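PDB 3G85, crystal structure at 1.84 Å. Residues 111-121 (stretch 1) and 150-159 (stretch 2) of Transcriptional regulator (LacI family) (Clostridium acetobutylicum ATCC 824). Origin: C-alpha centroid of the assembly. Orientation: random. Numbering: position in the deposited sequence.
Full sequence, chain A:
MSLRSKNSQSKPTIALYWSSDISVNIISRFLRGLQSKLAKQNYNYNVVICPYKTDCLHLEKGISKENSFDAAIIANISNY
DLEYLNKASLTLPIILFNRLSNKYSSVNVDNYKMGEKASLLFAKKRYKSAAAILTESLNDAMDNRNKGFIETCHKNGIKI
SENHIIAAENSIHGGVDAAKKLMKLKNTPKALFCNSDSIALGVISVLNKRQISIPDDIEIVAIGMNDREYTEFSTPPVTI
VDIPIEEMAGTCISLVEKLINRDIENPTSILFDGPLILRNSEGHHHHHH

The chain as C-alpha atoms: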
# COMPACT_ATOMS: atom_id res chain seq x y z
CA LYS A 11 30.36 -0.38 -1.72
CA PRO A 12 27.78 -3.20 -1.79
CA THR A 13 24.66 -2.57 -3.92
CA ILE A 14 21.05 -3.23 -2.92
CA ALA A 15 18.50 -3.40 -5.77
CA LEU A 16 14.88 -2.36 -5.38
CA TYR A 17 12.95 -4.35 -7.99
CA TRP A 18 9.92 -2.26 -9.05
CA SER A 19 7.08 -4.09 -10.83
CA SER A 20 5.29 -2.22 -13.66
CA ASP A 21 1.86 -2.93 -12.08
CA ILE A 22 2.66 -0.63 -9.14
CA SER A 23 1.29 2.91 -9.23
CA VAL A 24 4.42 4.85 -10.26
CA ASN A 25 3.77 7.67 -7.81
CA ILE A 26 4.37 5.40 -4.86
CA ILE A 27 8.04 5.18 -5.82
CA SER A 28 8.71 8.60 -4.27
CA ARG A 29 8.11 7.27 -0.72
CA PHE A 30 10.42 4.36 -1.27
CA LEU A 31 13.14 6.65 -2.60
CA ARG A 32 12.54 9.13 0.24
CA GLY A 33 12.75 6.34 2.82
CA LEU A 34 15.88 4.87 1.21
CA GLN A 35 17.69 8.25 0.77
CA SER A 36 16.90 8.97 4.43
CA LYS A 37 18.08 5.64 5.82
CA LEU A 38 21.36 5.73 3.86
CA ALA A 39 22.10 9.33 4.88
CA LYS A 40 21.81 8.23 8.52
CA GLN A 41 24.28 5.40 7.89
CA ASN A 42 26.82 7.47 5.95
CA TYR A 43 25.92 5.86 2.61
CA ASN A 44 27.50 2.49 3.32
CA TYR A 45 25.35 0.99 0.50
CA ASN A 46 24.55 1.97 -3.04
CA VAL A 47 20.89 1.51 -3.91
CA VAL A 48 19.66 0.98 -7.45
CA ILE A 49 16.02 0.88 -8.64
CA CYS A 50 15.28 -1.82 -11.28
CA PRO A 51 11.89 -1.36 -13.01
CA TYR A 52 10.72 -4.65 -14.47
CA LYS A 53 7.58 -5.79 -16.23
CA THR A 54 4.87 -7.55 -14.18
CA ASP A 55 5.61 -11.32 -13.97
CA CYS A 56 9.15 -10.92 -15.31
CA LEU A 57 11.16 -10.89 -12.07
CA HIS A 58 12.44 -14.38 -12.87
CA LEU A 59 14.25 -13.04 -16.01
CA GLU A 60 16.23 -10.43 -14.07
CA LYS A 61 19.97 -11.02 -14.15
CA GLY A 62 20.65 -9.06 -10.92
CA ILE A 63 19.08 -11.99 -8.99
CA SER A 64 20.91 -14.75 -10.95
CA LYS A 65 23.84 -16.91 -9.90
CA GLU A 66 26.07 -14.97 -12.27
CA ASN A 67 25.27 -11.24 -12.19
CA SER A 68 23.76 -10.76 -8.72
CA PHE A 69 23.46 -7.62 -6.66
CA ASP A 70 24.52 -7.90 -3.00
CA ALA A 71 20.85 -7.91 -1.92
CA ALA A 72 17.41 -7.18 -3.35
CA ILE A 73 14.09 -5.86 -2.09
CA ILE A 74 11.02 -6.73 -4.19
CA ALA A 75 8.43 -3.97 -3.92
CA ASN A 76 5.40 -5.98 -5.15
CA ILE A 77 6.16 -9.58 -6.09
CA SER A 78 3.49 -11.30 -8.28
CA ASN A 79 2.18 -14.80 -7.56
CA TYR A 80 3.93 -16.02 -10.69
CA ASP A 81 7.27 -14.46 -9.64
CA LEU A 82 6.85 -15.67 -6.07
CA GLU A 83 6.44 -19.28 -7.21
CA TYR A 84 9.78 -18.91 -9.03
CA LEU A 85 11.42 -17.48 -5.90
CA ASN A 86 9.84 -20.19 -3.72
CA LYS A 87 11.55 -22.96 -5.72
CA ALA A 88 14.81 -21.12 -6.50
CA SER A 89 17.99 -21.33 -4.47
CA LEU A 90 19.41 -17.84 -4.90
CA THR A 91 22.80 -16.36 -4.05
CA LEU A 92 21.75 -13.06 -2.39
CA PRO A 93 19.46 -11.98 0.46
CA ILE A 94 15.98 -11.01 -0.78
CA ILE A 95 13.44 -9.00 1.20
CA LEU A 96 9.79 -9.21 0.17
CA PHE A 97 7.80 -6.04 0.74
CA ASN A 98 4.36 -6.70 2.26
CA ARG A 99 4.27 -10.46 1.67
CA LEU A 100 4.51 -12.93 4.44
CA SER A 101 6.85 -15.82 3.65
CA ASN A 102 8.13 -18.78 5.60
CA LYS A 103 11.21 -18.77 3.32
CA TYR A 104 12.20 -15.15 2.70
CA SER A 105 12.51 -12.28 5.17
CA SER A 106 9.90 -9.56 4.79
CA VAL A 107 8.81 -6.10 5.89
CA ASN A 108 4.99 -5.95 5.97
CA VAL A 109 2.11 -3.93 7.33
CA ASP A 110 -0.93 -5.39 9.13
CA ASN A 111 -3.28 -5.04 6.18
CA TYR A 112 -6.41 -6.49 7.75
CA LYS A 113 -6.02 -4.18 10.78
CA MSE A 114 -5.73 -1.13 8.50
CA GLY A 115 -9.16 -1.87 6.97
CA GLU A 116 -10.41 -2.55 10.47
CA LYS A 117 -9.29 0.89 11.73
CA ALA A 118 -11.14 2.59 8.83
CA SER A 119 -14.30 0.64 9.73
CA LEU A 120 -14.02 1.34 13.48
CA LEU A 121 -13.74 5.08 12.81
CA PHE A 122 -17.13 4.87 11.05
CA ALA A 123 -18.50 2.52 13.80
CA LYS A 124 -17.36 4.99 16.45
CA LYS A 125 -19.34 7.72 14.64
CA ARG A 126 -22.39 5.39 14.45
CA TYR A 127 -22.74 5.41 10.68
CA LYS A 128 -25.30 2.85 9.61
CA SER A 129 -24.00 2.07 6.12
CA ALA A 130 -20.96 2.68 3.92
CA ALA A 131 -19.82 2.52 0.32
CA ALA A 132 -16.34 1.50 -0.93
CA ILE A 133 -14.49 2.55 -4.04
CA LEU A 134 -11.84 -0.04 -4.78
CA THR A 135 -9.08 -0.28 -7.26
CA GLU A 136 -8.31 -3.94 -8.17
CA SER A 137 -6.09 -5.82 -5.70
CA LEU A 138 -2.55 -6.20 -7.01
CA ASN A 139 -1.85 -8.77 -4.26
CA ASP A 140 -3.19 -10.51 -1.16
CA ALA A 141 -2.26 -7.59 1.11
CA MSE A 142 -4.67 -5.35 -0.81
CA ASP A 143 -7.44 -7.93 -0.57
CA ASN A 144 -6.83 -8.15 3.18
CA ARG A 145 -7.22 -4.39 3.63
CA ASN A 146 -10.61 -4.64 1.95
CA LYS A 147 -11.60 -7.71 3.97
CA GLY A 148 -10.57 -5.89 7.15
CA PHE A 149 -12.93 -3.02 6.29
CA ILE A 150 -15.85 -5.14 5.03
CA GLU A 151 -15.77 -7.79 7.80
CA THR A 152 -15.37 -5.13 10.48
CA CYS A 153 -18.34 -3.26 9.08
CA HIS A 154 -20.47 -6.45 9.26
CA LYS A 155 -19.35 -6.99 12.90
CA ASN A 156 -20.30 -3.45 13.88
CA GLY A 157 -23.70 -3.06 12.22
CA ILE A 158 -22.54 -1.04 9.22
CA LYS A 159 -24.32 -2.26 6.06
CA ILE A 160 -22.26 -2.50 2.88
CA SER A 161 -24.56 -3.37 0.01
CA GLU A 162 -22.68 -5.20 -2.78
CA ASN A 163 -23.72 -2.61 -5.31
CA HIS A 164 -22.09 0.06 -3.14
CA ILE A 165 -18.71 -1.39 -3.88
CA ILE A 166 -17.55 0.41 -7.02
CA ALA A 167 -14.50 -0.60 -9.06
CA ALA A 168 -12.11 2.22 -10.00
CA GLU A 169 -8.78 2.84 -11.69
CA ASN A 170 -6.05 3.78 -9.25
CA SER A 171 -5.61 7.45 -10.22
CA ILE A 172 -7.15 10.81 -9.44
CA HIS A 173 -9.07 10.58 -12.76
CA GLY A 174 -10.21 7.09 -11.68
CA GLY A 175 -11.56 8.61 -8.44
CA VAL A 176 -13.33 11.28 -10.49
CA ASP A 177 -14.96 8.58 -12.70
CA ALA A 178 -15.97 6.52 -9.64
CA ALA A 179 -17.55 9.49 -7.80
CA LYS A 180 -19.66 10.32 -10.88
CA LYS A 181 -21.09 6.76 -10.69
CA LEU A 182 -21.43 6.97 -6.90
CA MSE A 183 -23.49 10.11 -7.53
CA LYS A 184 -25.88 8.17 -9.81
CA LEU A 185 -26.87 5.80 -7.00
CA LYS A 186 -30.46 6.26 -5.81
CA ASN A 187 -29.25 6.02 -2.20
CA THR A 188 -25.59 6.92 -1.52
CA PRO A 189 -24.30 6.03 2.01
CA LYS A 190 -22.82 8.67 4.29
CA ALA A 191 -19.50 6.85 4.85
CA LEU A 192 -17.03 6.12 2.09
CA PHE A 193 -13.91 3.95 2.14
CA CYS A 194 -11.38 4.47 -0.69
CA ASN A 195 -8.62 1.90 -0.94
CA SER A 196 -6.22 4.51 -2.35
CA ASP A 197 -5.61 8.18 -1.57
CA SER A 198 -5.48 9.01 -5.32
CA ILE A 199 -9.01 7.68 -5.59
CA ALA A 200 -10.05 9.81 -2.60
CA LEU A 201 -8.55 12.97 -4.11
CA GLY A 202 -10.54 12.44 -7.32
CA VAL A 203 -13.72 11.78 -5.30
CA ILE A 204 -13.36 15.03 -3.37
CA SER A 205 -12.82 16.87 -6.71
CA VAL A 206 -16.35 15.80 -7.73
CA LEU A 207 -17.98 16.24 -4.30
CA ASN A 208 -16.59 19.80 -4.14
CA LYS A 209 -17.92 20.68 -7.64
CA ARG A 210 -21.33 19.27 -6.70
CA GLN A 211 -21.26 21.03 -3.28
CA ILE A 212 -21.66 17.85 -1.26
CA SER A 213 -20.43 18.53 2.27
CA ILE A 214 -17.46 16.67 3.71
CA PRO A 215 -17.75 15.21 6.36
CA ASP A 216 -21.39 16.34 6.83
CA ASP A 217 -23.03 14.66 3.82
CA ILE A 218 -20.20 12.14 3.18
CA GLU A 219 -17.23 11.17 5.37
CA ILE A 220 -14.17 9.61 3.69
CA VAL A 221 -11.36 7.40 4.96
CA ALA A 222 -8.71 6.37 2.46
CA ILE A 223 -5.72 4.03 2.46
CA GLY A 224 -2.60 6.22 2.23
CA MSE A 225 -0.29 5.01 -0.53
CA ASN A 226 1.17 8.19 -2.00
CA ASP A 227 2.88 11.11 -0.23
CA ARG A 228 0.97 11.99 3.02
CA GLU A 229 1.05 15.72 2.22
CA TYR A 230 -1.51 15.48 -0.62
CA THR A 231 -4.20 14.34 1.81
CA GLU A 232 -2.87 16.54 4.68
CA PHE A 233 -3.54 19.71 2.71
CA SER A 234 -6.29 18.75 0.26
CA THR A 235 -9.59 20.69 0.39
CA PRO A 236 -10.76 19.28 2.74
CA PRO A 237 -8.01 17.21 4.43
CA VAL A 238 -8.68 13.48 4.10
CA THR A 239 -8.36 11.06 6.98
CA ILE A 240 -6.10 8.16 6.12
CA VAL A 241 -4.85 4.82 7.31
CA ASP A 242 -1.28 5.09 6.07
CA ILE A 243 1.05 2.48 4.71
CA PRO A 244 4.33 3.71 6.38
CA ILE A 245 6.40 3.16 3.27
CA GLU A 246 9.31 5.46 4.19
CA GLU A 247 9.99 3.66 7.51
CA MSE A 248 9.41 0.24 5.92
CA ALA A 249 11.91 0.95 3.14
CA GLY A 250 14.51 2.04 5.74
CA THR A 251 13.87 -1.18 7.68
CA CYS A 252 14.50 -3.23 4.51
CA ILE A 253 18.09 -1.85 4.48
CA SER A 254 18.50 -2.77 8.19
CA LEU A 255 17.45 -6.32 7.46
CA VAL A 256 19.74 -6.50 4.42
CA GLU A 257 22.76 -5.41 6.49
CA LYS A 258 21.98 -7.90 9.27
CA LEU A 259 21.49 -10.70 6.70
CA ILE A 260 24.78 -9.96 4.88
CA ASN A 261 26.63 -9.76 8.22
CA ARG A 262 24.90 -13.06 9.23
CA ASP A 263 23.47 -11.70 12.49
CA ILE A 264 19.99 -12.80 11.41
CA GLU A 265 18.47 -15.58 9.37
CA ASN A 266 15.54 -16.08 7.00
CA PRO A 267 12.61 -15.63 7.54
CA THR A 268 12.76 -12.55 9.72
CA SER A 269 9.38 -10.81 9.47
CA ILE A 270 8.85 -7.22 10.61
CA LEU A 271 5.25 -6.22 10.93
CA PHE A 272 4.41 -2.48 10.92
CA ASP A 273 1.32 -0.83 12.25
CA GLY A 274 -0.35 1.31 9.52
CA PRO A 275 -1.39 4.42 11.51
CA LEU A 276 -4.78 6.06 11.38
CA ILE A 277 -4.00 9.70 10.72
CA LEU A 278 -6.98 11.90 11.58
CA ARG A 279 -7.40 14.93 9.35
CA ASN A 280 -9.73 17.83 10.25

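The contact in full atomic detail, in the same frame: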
# COMPACT_ATOMS: atom_id res chain seq x y z
N ASN A 111 -2.33 -5.48 7.20
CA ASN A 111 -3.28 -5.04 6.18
C ASN A 111 -4.71 -5.14 6.68
O ASN A 111 -5.44 -4.20 6.60
CB ASN A 111 -3.06 -5.85 4.91
CG ASN A 111 -1.72 -5.55 4.28
OD1 ASN A 111 -1.51 -4.45 3.77
ND2 ASN A 111 -0.78 -6.51 4.35
N TYR A 112 -5.08 -6.32 7.18
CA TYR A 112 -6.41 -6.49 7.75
C TYR A 112 -6.70 -5.42 8.81
O TYR A 112 -7.76 -4.80 8.78
CB TYR A 112 -6.55 -7.90 8.29
CG TYR A 112 -7.97 -8.23 8.73
CD1 TYR A 112 -8.84 -8.91 7.87
CD2 TYR A 112 -8.44 -7.84 10.00
CE1 TYR A 112 -10.15 -9.20 8.27
CE2 TYR A 112 -9.73 -8.15 10.40
CZ TYR A 112 -10.58 -8.83 9.53
OH TYR A 112 -11.87 -9.13 9.94
N LYS A 113 -5.79 -5.19 9.76
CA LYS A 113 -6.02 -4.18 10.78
C LYS A 113 -6.15 -2.76 10.24
O LYS A 113 -6.82 -1.95 10.85
CB LYS A 113 -4.97 -4.19 11.90
CG LYS A 113 -5.05 -5.40 12.84
CD LYS A 113 -4.06 -5.22 13.98
CE LYS A 113 -4.19 -6.34 15.02
NZ LYS A 113 -3.73 -7.64 14.43
N MSE A 114 -5.49 -2.44 9.13
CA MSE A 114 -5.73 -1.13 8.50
C MSE A 114 -7.18 -0.93 8.07
O MSE A 114 -7.78 0.11 8.36
CB MSE A 114 -4.81 -0.94 7.29
CG MSE A 114 -3.32 -0.84 7.70
SE MSE A 114 -2.22 -0.58 6.12
CE MSE A 114 -2.66 1.29 5.73
N GLY A 115 -7.73 -1.91 7.35
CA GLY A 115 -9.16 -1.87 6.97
C GLY A 115 -10.05 -1.77 8.20
O GLY A 115 -11.02 -1.00 8.27
N GLU A 116 -9.71 -2.59 9.19
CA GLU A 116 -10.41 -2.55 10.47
C GLU A 116 -10.43 -1.17 11.11
O GLU A 116 -11.49 -0.71 11.56
CB GLU A 116 -9.81 -3.60 11.40
CG GLU A 116 -10.46 -3.73 12.77
CD GLU A 116 -9.80 -4.84 13.57
OE1 GLU A 116 -8.58 -4.75 13.83
OE2 GLU A 116 -10.49 -5.82 13.92
N LYS A 117 -9.29 -0.47 11.19
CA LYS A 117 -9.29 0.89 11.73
C LYS A 117 -10.21 1.83 10.96
O LYS A 117 -10.82 2.71 11.58
CB LYS A 117 -7.88 1.50 11.74
CG LYS A 117 -6.85 0.79 12.59
CD LYS A 117 -5.54 1.62 12.67
CE LYS A 117 -4.41 0.70 13.18
NZ LYS A 117 -3.12 1.42 13.33
N ALA A 118 -10.26 1.72 9.62
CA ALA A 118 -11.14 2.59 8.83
C ALA A 118 -12.60 2.31 9.22
O ALA A 118 -13.37 3.24 9.50
CB ALA A 118 -10.93 2.37 7.35
N SER A 119 -12.96 1.04 9.30
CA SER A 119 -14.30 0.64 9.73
C SER A 119 -14.67 1.12 11.13
O SER A 119 -15.76 1.67 11.34
CB SER A 119 -14.49 -0.86 9.65
OG SER A 119 -15.83 -1.15 10.03
N LEU A 120 -13.76 0.92 12.09
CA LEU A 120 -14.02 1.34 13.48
C LEU A 120 -14.17 2.84 13.64
O LEU A 120 -14.86 3.30 14.54
CB LEU A 120 -12.96 0.75 14.44
CG LEU A 120 -13.00 -0.79 14.55
CD1 LEU A 120 -11.82 -1.36 15.36
CD2 LEU A 120 -14.35 -1.32 15.09
N LEU A 121 -13.54 3.63 12.76
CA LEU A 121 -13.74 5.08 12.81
C LEU A 121 -15.20 5.39 12.46
O LEU A 121 -15.85 6.23 13.10
CB LEU A 121 -12.78 5.80 11.82
CG LEU A 121 -12.81 7.34 11.79
CD1 LEU A 121 -11.56 7.95 11.26
CD2 LEU A 121 -13.99 7.89 10.99
N ILE A 150 -14.55 -4.53 5.29
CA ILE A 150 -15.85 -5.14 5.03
C ILE A 150 -16.34 -6.00 6.21
O ILE A 150 -17.45 -5.81 6.70
CB ILE A 150 -15.81 -5.98 3.71
CG1 ILE A 150 -15.53 -5.08 2.50
CG2 ILE A 150 -17.10 -6.78 3.48
CD1 ILE A 150 -16.35 -3.84 2.48
N GLU A 151 -15.48 -6.92 6.66
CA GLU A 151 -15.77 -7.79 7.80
C GLU A 151 -16.00 -7.01 9.09
O GLU A 151 -16.87 -7.36 9.89
CB GLU A 151 -14.68 -8.84 8.00
CG GLU A 151 -14.65 -9.89 6.85
CD GLU A 151 -13.53 -10.94 6.95
OE1 GLU A 151 -12.91 -11.12 8.02
OE2 GLU A 151 -13.29 -11.61 5.91
N THR A 152 -15.22 -5.95 9.30
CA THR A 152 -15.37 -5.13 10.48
C THR A 152 -16.67 -4.35 10.42
O THR A 152 -17.32 -4.12 11.45
CB THR A 152 -14.13 -4.21 10.71
OG1 THR A 152 -12.94 -5.03 10.79
CG2 THR A 152 -14.28 -3.40 11.99
N CYS A 153 -17.07 -3.95 9.21
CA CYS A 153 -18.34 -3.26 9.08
C CYS A 153 -19.48 -4.20 9.47
O CYS A 153 -20.35 -3.81 10.24
CB CYS A 153 -18.56 -2.74 7.66
SG CYS A 153 -17.65 -1.22 7.34
N HIS A 154 -19.46 -5.41 8.93
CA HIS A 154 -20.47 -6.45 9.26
C HIS A 154 -20.55 -6.70 10.77
O HIS A 154 -21.64 -6.81 11.32
CB HIS A 154 -20.18 -7.76 8.53
CG HIS A 154 -20.23 -7.66 7.03
ND1 HIS A 154 -19.73 -8.65 6.20
CD2 HIS A 154 -20.71 -6.69 6.21
CE1 HIS A 154 -19.91 -8.30 4.94
NE2 HIS A 154 -20.50 -7.11 4.91
N LYS A 155 -19.40 -6.79 11.45
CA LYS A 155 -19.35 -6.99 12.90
C LYS A 155 -19.91 -5.84 13.69
O LYS A 155 -20.36 -6.03 14.82
CB LYS A 155 -17.93 -7.29 13.35
CG LYS A 155 -17.51 -8.64 12.86
CD LYS A 155 -16.07 -8.96 13.12
CE LYS A 155 -15.76 -10.24 12.37
NZ LYS A 155 -14.55 -10.94 12.88
N ASN A 156 -19.89 -4.63 13.13
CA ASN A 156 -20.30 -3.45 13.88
C ASN A 156 -21.60 -2.80 13.42
O ASN A 156 -21.86 -1.63 13.73
CB ASN A 156 -19.17 -2.41 13.91
CG ASN A 156 -17.98 -2.85 14.74
OD1 ASN A 156 -17.11 -3.59 14.26
ND2 ASN A 156 -17.93 -2.40 15.98
N GLY A 157 -22.39 -3.53 12.65
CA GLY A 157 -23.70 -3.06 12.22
C GLY A 157 -23.68 -1.97 11.17
O GLY A 157 -24.60 -1.14 11.09
N ILE A 158 -22.62 -1.95 10.36
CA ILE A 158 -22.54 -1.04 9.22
C ILE A 158 -22.83 -1.84 7.95
O ILE A 158 -22.07 -2.76 7.61
CB ILE A 158 -21.16 -0.34 9.12
CG1 ILE A 158 -20.84 0.43 10.41
CG2 ILE A 158 -21.10 0.57 7.89
CD1 ILE A 158 -19.40 0.97 10.50
N LYS A 159 -23.95 -1.53 7.28
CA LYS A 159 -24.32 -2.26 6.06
C LYS A 159 -23.42 -1.84 4.90
O LYS A 159 -23.22 -0.67 4.69
CB LYS A 159 -25.80 -2.00 5.69
CG LYS A 159 -26.30 -2.84 4.49
CD LYS A 159 -27.74 -2.47 4.04
CE LYS A 159 -28.17 -3.33 2.82
NZ LYS A 159 -29.38 -2.77 2.08
O HOH W 1 -12.71 -6.72 12.90

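Packing sets the frame here. Two helices whose axes approach to 8.2 Å run in broadly the same direction, 40° apart, and the nearest CA atoms are those of E116 and T152, 5.6 Å apart. T152 is the knob: its side chain sits among Y112, E116, S119 and L120, with T152 OG1 3.4 Å from E116 CG and T152 CG2 3.7 Å from L120 CD2. S119 points toward the other helix, where S119 CA and C153 CA are 5.7 Å apart. S119 OG lies 3.4 Å from T152 CG2 and 3.2 Å from C153 SG; it is equally near C153 N, but at an angle too poor for a hydrogen bond. Past the helix end the chain turns through G157, whose positive phi suits glycine, and I158 points back, placing its CD1 3.8 Å from S119 O.

One direct hydrogen bond crosses the contact, from Y112 OH to E151 OE1 at 3.0 Å, with the carboxylate oxygen at the ring edge; the long tyrosine reaches it although its CB points sideways. A water bridges the helices, donating to E116 OE2 at 2.6 Å and to T152 OG1 at 2.7 Å. T152 thus combines methyl packing with a solvent-mediated link.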